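Local structure of Tas1 (Pseudomonas aeruginosa, 6OX6) at residues G254-A259 against A281-R286; M290-N295 against I304-R309; T351-T354 against I358-E361. The protein is a type VI secretion toxin that pyrophosphorylates adenosine nucleotides to (p)ppApp, draining ADP and ATP from competing bacterial cells. All blocks are in the same frame, centred on the assembly; numbering follows the deposited sequence.

Contact 1 of 3, residues G254-A259 against A281-R286. With ACT (acetate ion), chain D.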
loop_
_atom_site.group_PDB
_atom_site.type_symbol
_atom_site.label_atom_id
_atom_site.label_comp_id
_atom_site.label_asym_id
_atom_site.label_seq_id
_atom_site.Cartn_x
_atom_site.Cartn_y
_atom_site.Cartn_z
ATOM N N GLY A 254 -13.980 14.764 -9.062
ATOM C CA GLY A 254 -14.745 14.627 -10.291
ATOM C C GLY A 254 -13.987 13.989 -11.437
ATOM O O GLY A 254 -14.611 13.538 -12.411
ATOM N N LYS A 255 -12.654 13.936 -11.349
ATOM C CA LYS A 255 -11.913 13.214 -12.372
ATOM C C LYS A 255 -11.855 11.717 -12.103
ATOM O O LYS A 255 -11.347 10.968 -12.948
ATOM C CB LYS A 255 -10.490 13.779 -12.517
ATOM C CG LYS A 255 -10.424 15.283 -12.849
ATOM C CD LYS A 255 -9.820 16.101 -11.711
ATOM C CE LYS A 255 -9.337 17.475 -12.179
ATOM N NZ LYS A 255 -10.243 18.027 -13.209
ATOM N N ALA A 256 -12.373 11.260 -10.971
ATOM C CA ALA A 256 -12.173 9.869 -10.561
ATOM C C ALA A 256 -12.899 8.888 -11.484
ATOM O O ALA A 256 -12.309 7.863 -11.857
ATOM C CB ALA A 256 -12.590 9.691 -9.098
ATOM N N PRO A 257 -14.156 9.157 -11.902
ATOM C CA PRO A 257 -14.772 8.286 -12.922
ATOM C C PRO A 257 -13.956 8.151 -14.203
ATOM O O PRO A 257 -13.820 7.039 -14.728
ATOM C CB PRO A 257 -16.128 8.960 -13.176
ATOM C CG PRO A 257 -16.463 9.610 -11.891
ATOM C CD PRO A 257 -15.144 10.103 -11.340
ATOM N N ALA A 258 -13.399 9.248 -14.723
ATOM C CA ALA A 258 -12.583 9.134 -15.928
ATOM C C ALA A 258 -11.272 8.405 -15.645
ATOM O O ALA A 258 -10.767 7.668 -16.503
ATOM C CB ALA A 258 -12.295 10.516 -16.509
ATOM N N ALA A 259 -10.682 8.618 -14.465
ATOM C CA ALA A 259 -9.472 7.863 -14.143
ATOM C C ALA A 259 -9.793 6.380 -14.013
ATOM O O ALA A 259 -9.038 5.526 -14.502
ATOM C CB ALA A 259 -8.830 8.407 -12.874
ATOM N N ALA A 281 -13.465 -1.927 -9.094
ATOM C CA ALA A 281 -14.076 -1.436 -7.870
ATOM C C ALA A 281 -14.665 -0.065 -8.153
ATOM O O ALA A 281 -14.223 0.620 -9.076
ATOM C CB ALA A 281 -13.044 -1.339 -6.736
ATOM N N PRO A 282 -15.655 0.368 -7.371
ATOM C CA PRO A 282 -16.176 1.728 -7.543
ATOM C C PRO A 282 -15.189 2.760 -7.005
ATOM O O PRO A 282 -14.193 2.442 -6.347
ATOM C CB PRO A 282 -17.474 1.722 -6.731
ATOM C CG PRO A 282 -17.215 0.705 -5.652
ATOM C CD PRO A 282 -16.361 -0.360 -6.298
ATOM N N ILE A 283 -15.499 4.021 -7.302
ATOM C CA ILE A 283 -14.716 5.149 -6.817
ATOM C C ILE A 283 -14.741 5.164 -5.294
ATOM O O ILE A 283 -15.747 4.803 -4.675
ATOM C CB ILE A 283 -15.285 6.442 -7.436
ATOM C CG1 ILE A 283 -14.553 6.783 -8.728
ATOM C CG2 ILE A 283 -15.250 7.618 -6.486
ATOM C CD1 ILE A 283 -14.798 5.796 -9.843
ATOM N N LYS A 284 -13.622 5.544 -4.675
ATOM C CA LYS A 284 -13.583 5.610 -3.218
ATOM C C LYS A 284 -14.730 6.476 -2.710
ATOM O O LYS A 284 -15.025 7.526 -3.280
ATOM C CB LYS A 284 -12.247 6.181 -2.737
ATOM C CG LYS A 284 -12.037 6.073 -1.232
ATOM C CD LYS A 284 -10.595 6.366 -0.827
ATOM C CE LYS A 284 -9.975 5.143 -0.149
ATOM N NZ LYS A 284 -10.020 3.915 -1.011
ATOM N N SER A 285 -15.388 6.029 -1.641
ATOM C CA SER A 285 -16.513 6.797 -1.119
ATOM C C SER A 285 -16.042 8.150 -0.616
ATOM O O SER A 285 -14.900 8.307 -0.163
ATOM C CB SER A 285 -17.221 6.049 0.018
ATOM O OG SER A 285 -16.701 6.426 1.296
ATOM N N ARG A 286 -16.962 9.119 -0.667
ATOM C CA ARG A 286 -16.651 10.512 -0.367
ATOM C C ARG A 286 -16.045 10.676 1.027
ATOM O O ARG A 286 -14.956 11.241 1.175
ATOM C CB ARG A 286 -17.916 11.369 -0.509
ATOM C CG ARG A 286 -17.716 12.867 -0.191
ATOM C CD ARG A 286 -18.915 13.752 -0.665
ATOM N NE ARG A 286 -18.538 14.551 -1.827
ATOM C CZ ARG A 286 -18.922 14.274 -3.069
ATOM N NH1 ARG A 286 -19.712 13.226 -3.290
ATOM N NH2 ARG A 286 -18.525 15.031 -4.085
HETATM C C ACT D . -12.481 2.003 0.168
HETATM O O ACT D . -11.890 2.738 1.013
HETATM O OXT ACT D . -12.019 1.019 -0.455
HETATM C CH3 ACT D . -13.992 2.382 -0.137
#

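Contact 2 of 3, residues M290-N295 against I304-R309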
loop_
_atom_site.group_PDB
_atom_site.type_symbol
_atom_site.label_atom_id
_atom_site.label_comp_id
_atom_site.label_asym_id
_atom_site.label_seq_id
_atom_site.Cartn_x
_atom_site.Cartn_y
_atom_site.Cartn_z
HETATM N N MSE A 290 -12.188 11.738 1.865
HETATM C CA MSE A 290 -11.852 12.930 2.619
HETATM C C MSE A 290 -11.067 12.663 3.877
HETATM O O MSE A 290 -10.115 13.391 4.168
HETATM C CB MSE A 290 -13.114 13.748 2.976
HETATM C CG MSE A 290 -13.733 14.459 1.784
HETATM SE SE MSE A 290 -15.570 14.982 2.062
HETATM C CE MSE A 290 -15.357 15.921 3.741
ATOM N N GLN A 291 -11.435 11.609 4.597
ATOM C CA GLN A 291 -10.738 11.235 5.819
ATOM C C GLN A 291 -9.302 10.829 5.498
ATOM O O GLN A 291 -8.375 11.165 6.236
ATOM C CB GLN A 291 -11.465 10.089 6.525
ATOM C CG GLN A 291 -12.617 10.538 7.409
ATOM C CD GLN A 291 -12.204 11.599 8.410
ATOM O OE1 GLN A 291 -11.474 12.532 8.076
ATOM N NE2 GLN A 291 -12.671 11.461 9.645
ATOM N N LYS A 292 -9.122 10.106 4.396
ATOM C CA LYS A 292 -7.785 9.667 3.984
ATOM C C LYS A 292 -6.933 10.844 3.510
ATOM O O LYS A 292 -5.737 10.928 3.830
ATOM C CB LYS A 292 -7.905 8.605 2.894
ATOM C CG LYS A 292 -6.584 8.033 2.430
ATOM C CD LYS A 292 -6.813 6.806 1.568
ATOM C CE LYS A 292 -5.524 6.027 1.342
ATOM N NZ LYS A 292 -5.806 4.768 0.599
ATOM N N ILE A 293 -7.526 11.772 2.756
ATOM C CA ILE A 293 -6.798 12.984 2.368
ATOM C C ILE A 293 -6.361 13.767 3.594
ATOM O O ILE A 293 -5.224 14.252 3.666
ATOM C CB ILE A 293 -7.664 13.861 1.451
ATOM C CG1 ILE A 293 -7.740 13.218 0.067
ATOM C CG2 ILE A 293 -7.105 15.313 1.421
ATOM C CD1 ILE A 293 -8.954 13.709 -0.774
ATOM N N ASN A 294 -7.273 13.943 4.560
ATOM C CA ASN A 294 -6.949 14.724 5.748
ATOM C C ASN A 294 -5.916 14.032 6.638
ATOM O O ASN A 294 -5.055 14.707 7.217
ATOM C CB ASN A 294 -8.220 15.017 6.551
ATOM C CG ASN A 294 -9.172 15.971 5.821
ATOM O OD1 ASN A 294 -8.752 16.767 4.987
ATOM N ND2 ASN A 294 -10.464 15.887 6.151
ATOM N N ASN A 295 -5.995 12.699 6.787
ATOM C CA ASN A 295 -5.119 11.981 7.709
ATOM C C ASN A 295 -3.784 11.590 7.084
ATOM O O ASN A 295 -2.726 11.882 7.648
ATOM C CB ASN A 295 -5.798 10.718 8.231
ATOM C CG ASN A 295 -6.900 11.027 9.207
ATOM O OD1 ASN A 295 -6.778 11.934 10.039
ATOM N ND2 ASN A 295 -8.002 10.300 9.092
ATOM N N ILE A 304 -3.795 12.017 -3.019
ATOM C CA ILE A 304 -4.413 10.704 -2.855
ATOM C C ILE A 304 -4.367 9.958 -4.182
ATOM O O ILE A 304 -4.636 10.525 -5.250
ATOM C CB ILE A 304 -5.854 10.828 -2.325
ATOM C CG1 ILE A 304 -6.449 9.438 -2.100
ATOM C CG2 ILE A 304 -6.730 11.626 -3.285
ATOM C CD1 ILE A 304 -7.761 9.463 -1.284
ATOM N N LYS A 305 -4.042 8.666 -4.122
ATOM C CA LYS A 305 -3.723 7.912 -5.324
ATOM C C LYS A 305 -4.667 6.745 -5.600
ATOM O O LYS A 305 -4.526 6.090 -6.643
ATOM C CB LYS A 305 -2.274 7.410 -5.240
ATOM C CG LYS A 305 -1.292 8.540 -4.888
ATOM C CD LYS A 305 0.168 8.075 -4.860
ATOM C CE LYS A 305 1.127 9.233 -4.527
ATOM N NZ LYS A 305 0.863 9.830 -3.165
ATOM N N ASP A 306 -5.634 6.473 -4.724
ATOM C CA ASP A 306 -6.489 5.304 -4.889
ATOM C C ASP A 306 -7.960 5.681 -4.949
ATOM O O ASP A 306 -8.826 4.870 -4.620
ATOM C CB ASP A 306 -6.243 4.281 -3.780
ATOM C CG ASP A 306 -6.724 4.763 -2.404
ATOM O OD1 ASP A 306 -6.803 6.003 -2.181
ATOM O OD2 ASP A 306 -6.997 3.892 -1.533
ATOM N N LEU A 307 -8.267 6.905 -5.380
ATOM C CA LEU A 307 -9.660 7.229 -5.673
ATOM C C LEU A 307 -10.235 6.243 -6.685
ATOM O O LEU A 307 -11.326 5.690 -6.491
ATOM C CB LEU A 307 -9.767 8.677 -6.165
ATOM C CG LEU A 307 -9.584 9.699 -5.038
ATOM C CD1 LEU A 307 -9.612 11.107 -5.600
ATOM C CD2 LEU A 307 -10.670 9.519 -3.964
ATOM N N ALA A 308 -9.496 5.989 -7.754
ATOM C CA ALA A 308 -9.780 4.923 -8.699
ATOM C C ALA A 308 -8.776 3.808 -8.468
ATOM O O ALA A 308 -7.573 4.065 -8.296
ATOM C CB ALA A 308 -9.679 5.432 -10.144
ATOM N N ARG A 309 -9.257 2.567 -8.471
ATOM C CA ARG A 309 -8.335 1.476 -8.208
ATOM C C ARG A 309 -8.894 0.181 -8.763
ATOM O O ARG A 309 -10.107 0.027 -8.902
ATOM C CB ARG A 309 -8.061 1.349 -6.709
ATOM C CG ARG A 309 -9.275 1.012 -5.886
ATOM C CD ARG A 309 -8.836 0.570 -4.501
ATOM N NE ARG A 309 -9.959 0.036 -3.746
ATOM C CZ ARG A 309 -10.416 -1.209 -3.873
ATOM N NH1 ARG A 309 -9.821 -2.062 -4.709
ATOM N NH2 ARG A 309 -11.462 -1.599 -3.159
#

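Contact 3 of 3, residues T351-T354 against I358-E361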
loop_
_atom_site.group_PDB
_atom_site.type_symbol
_atom_site.label_atom_id
_atom_site.label_comp_id
_atom_site.label_asym_id
_atom_site.label_seq_id
_atom_site.Cartn_x
_atom_site.Cartn_y
_atom_site.Cartn_z
ATOM N N THR A 351 1.037 2.962 -9.366
ATOM C CA THR A 351 0.274 4.193 -9.429
ATOM C C THR A 351 0.381 4.718 -10.841
ATOM O O THR A 351 1.494 4.878 -11.358
ATOM C CB THR A 351 0.818 5.239 -8.452
ATOM O OG1 THR A 351 0.832 4.685 -7.134
ATOM C CG2 THR A 351 -0.042 6.505 -8.482
HETATM N N MSE A 352 -0.749 5.042 -11.453
HETATM C CA MSE A 352 -0.737 5.567 -12.800
HETATM C C MSE A 352 -1.315 6.945 -12.862
HETATM O O MSE A 352 -2.422 7.170 -12.342
HETATM C CB MSE A 352 -1.621 4.706 -13.687
HETATM C CG MSE A 352 -0.952 3.400 -14.071
HETATM SE SE MSE A 352 -0.910 3.252 -16.031
HETATM C CE MSE A 352 -0.193 5.049 -16.382
ATOM N N ASN A 353 -0.590 7.883 -13.459
ATOM C CA ASN A 353 -1.128 9.228 -13.649
ATOM C C ASN A 353 -1.969 9.221 -14.922
ATOM O O ASN A 353 -1.432 9.145 -16.030
ATOM C CB ASN A 353 -0.012 10.264 -13.725
ATOM C CG ASN A 353 0.622 10.553 -12.369
ATOM O OD1 ASN A 353 0.016 10.293 -11.330
ATOM N ND2 ASN A 353 1.836 11.115 -12.373
ATOM N N THR A 354 -3.286 9.286 -14.774
ATOM C CA THR A 354 -4.168 9.118 -15.917
ATOM C C THR A 354 -4.405 10.441 -16.622
ATOM O O THR A 354 -4.231 11.519 -16.051
ATOM C CB THR A 354 -5.517 8.572 -15.490
ATOM O OG1 THR A 354 -6.103 9.488 -14.557
ATOM C CG2 THR A 354 -5.339 7.228 -14.801
ATOM N N ILE A 358 -5.508 12.716 -12.458
ATOM C CA ILE A 358 -5.360 12.175 -11.108
ATOM C C ILE A 358 -4.772 10.778 -11.211
ATOM O O ILE A 358 -4.826 10.129 -12.270
ATOM C CB ILE A 358 -6.703 12.139 -10.342
ATOM C CG1 ILE A 358 -7.649 11.136 -10.985
ATOM C CG2 ILE A 358 -7.286 13.542 -10.173
ATOM C CD1 ILE A 358 -8.489 10.423 -9.972
ATOM N N PRO A 359 -4.188 10.289 -10.128
ATOM C CA PRO A 359 -3.581 8.956 -10.162
ATOM C C PRO A 359 -4.612 7.842 -10.043
ATOM O O PRO A 359 -5.664 7.980 -9.409
ATOM C CB PRO A 359 -2.616 8.964 -8.963
ATOM C CG PRO A 359 -2.394 10.420 -8.651
ATOM C CD PRO A 359 -3.715 11.090 -8.994
ATOM N N GLY A 360 -4.321 6.739 -10.720
ATOM C CA GLY A 360 -5.056 5.505 -10.535
ATOM C C GLY A 360 -4.133 4.468 -9.922
ATOM O O GLY A 360 -2.926 4.491 -10.151
ATOM N N GLU A 361 -4.710 3.574 -9.133
ATOM C CA GLU A 361 -3.975 2.490 -8.479
ATOM C C GLU A 361 -4.298 1.162 -9.151
ATOM O O GLU A 361 -5.467 0.798 -9.270
ATOM C CB GLU A 361 -4.328 2.386 -6.992
ATOM C CG GLU A 361 -3.828 1.084 -6.352
ATOM C CD GLU A 361 -4.291 0.876 -4.897
ATOM O OE1 GLU A 361 -5.368 0.249 -4.666
ATOM O OE2 GLU A 361 -3.565 1.325 -3.976
#

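Contact 1 of 3, residues G254-A259 against A281-R286
Ile-283 lays its outer branch over the methyl of Ala-256, its CG1 lying 3.5 Å from Ala-256 CB. The contact joins the beginning of helix 256-273 to the loop that leads from edge strand 277-280 into helix 286-296, two parts of the helix-flanked mixed sheet of this synthetase domain. It is small, about 116 Å² summed over both sides, and wholly apolar, with no hydrogen bond crossing it. The CB of Ala-256 is directed at the loop, whereas the isoleucine tip passes beside the helix backbone: Ile-283 CD1 comes within 4.0 Å of Pro-257 CA and 3.8 Å of Ala-256 O. A first torsion of -92°, about 30° from a staggered value, sets CG1 against the alanine. Pro-257 borders the contact more loosely, with its CD 4.3 Å from Ile-283 CG1. The packing is thus closest at buried Ala-256 and thins toward the exposed proline. Tyr-253 of the preceding helix also packs on Ile-283 and, through its OH, hydrogen-bonds the carbonyl of Lys-284.

Beyond Ile-283 the loop turns polar. Ser-285 takes the N-cap position of helix 286-296, its OG making a weak bond to Arg-288 N, while Arg-286 pairs with Glu-250 and lies against Tyr-253 in a cation-pi contact. Lys-284 leads away from helix 256-273. Its CG stands opposite the main-chain N (chi1 -171°), and later bends in the chain bring the ammonium between two anions: Asp-306, with which it forms a salt bridge, and a bound acetate also held by Arg-288. The acetate is probably from the crystallisation liquor, and the Lys-284 NZ bond to acetate O, 3.0 Å long, is weak.

Contact 2 of 3, residues M290-N295 against I304-R309
The loop leading into strand 308-313, which lies between strands 277-280 and 359-365 in the mixed sheet, packs here against helix 286-296, and the contact combines a salt bridge with a buried isoleucine pair: Lys-292 reaches Asp-306, and Ile-293 meets Ile-304. The lysine runs out fully extended from the helix, CG opposite the main-chain N at a chi1 of -178°, and meets the aspartate coming from the other direction. Its NZ lies 2.6 Å from Asp-306 OD2, approaching from above the carboxylate, 44° out of its plane. Asp-306 OD1 is 3.2 Å from Lys-292 NZ but is not the bonded oxygen. With Lys-284 as its other partner, OD2 has two ammonium groups converging on one carboxylate oxygen.

Nearer the helix backbone the contact is apolar. Ile-304 crosses Ile-293 at about a right angle, its CG2 touching Ile-293 CG1 at 3.8 Å, while its CD1 lies 4.0 Å from Lys-292 CD. The methyl end of Ile-304 thus fits between the isoleucine and the lysine methylenes. Phe-249 and Pro-246 close over Ile-293 from elsewhere in the chain, adding to the buried character of the contact. Toward the outside, Arg-53 of the immunity protein Pa14_01140 packs on Lys-292, and Glu-21 of that chain forms a salt bridge with Lys-305. This edge therefore lies within the toxin-immunity interface.

A bound acetate, probably from the crystallisation liquor, lies about 6 Å from the Asp-306 side chain. The enzyme makes (p)ppApp, and as in RelA/SpoT-type alarmone synthetases, where basic residues and an aspartate at this place serve nucleotide and metal binding, the arrangement is probably part of the active-site pocket.

Contact 3 of 3, residues T351-T354 against I358-E361
Met-352, a selenomethionine, and Gly-360 form an antiparallel hydrogen-bonded pair at the centre of this beta hairpin. Met-352 N donates to Gly-360 O at 2.6 Å, and Gly-360 N returns the bond to Met-352 O at 2.5 Å. Both are nearly straight (171° and 166°), with the donors in the carbonyl planes; the lengths are shorter than usual and probably reflect coordinate error. A CA-H...O contact adds to each carbonyl, from Thr-351 CA to Gly-360 O and from Pro-359 CA to Met-352 O.

The hold is also tight close to the turn, where Ile-358 O is gripped twice by one residue, by Thr-354 N at 3.1 Å and by Thr-354 OG1 at 2.7 Å. A chi1 of 59° turns OG1 back over the main chain, toward the carbonyl of Ile-358. Thr-354 and Ile-358 are buried, with Ala-259 of helix 256-273 packing on both.

On the face that carries Thr-351, Asn-353 and Pro-359, Thr-351 CG2 lies 3.6 Å from Pro-359 CB, the two side chains side by side, and Phe-20 of the immunity protein Pa14_01140 packs on the threonine. The loose, solvent side is at exposed Asn-353, which slants across the proline and meets it through OD1, 3.6 Å from Pro-359 CG. On the face that carries the Met-352 side chain, the selenomethionine bends away from the partner strand.

Main-chain bonds therefore carry most of the pairing, with one threonine hydroxyl supplementing them, and side chains between the strands contribute chiefly van der Waals contact around the proline ring.

How the contacts relate
Along the chain the three contacts follow in series, and their centres lie close together: about 10 Å between contacts 1 and 2, about 11 Å between 1 and 3, and about 12 Å between 2 and 3. Contacts 2 and 3 reach the same mixed sheet through its neighbouring strands 308-313 and 359-365, joined by a probable hydrogen bond from Glu-361 N to Ala-308 O. Contact 1 meets contact 2 through a probable backbone bond from Lys-284 N to Leu-307 O, and contact 3 through Ala-256 CA, which packs on Ile-358 CD1. Together they knit helices 256-273 and 286-296 to one end of the sheet, where contacts 2 and 3 also touch the immunity protein.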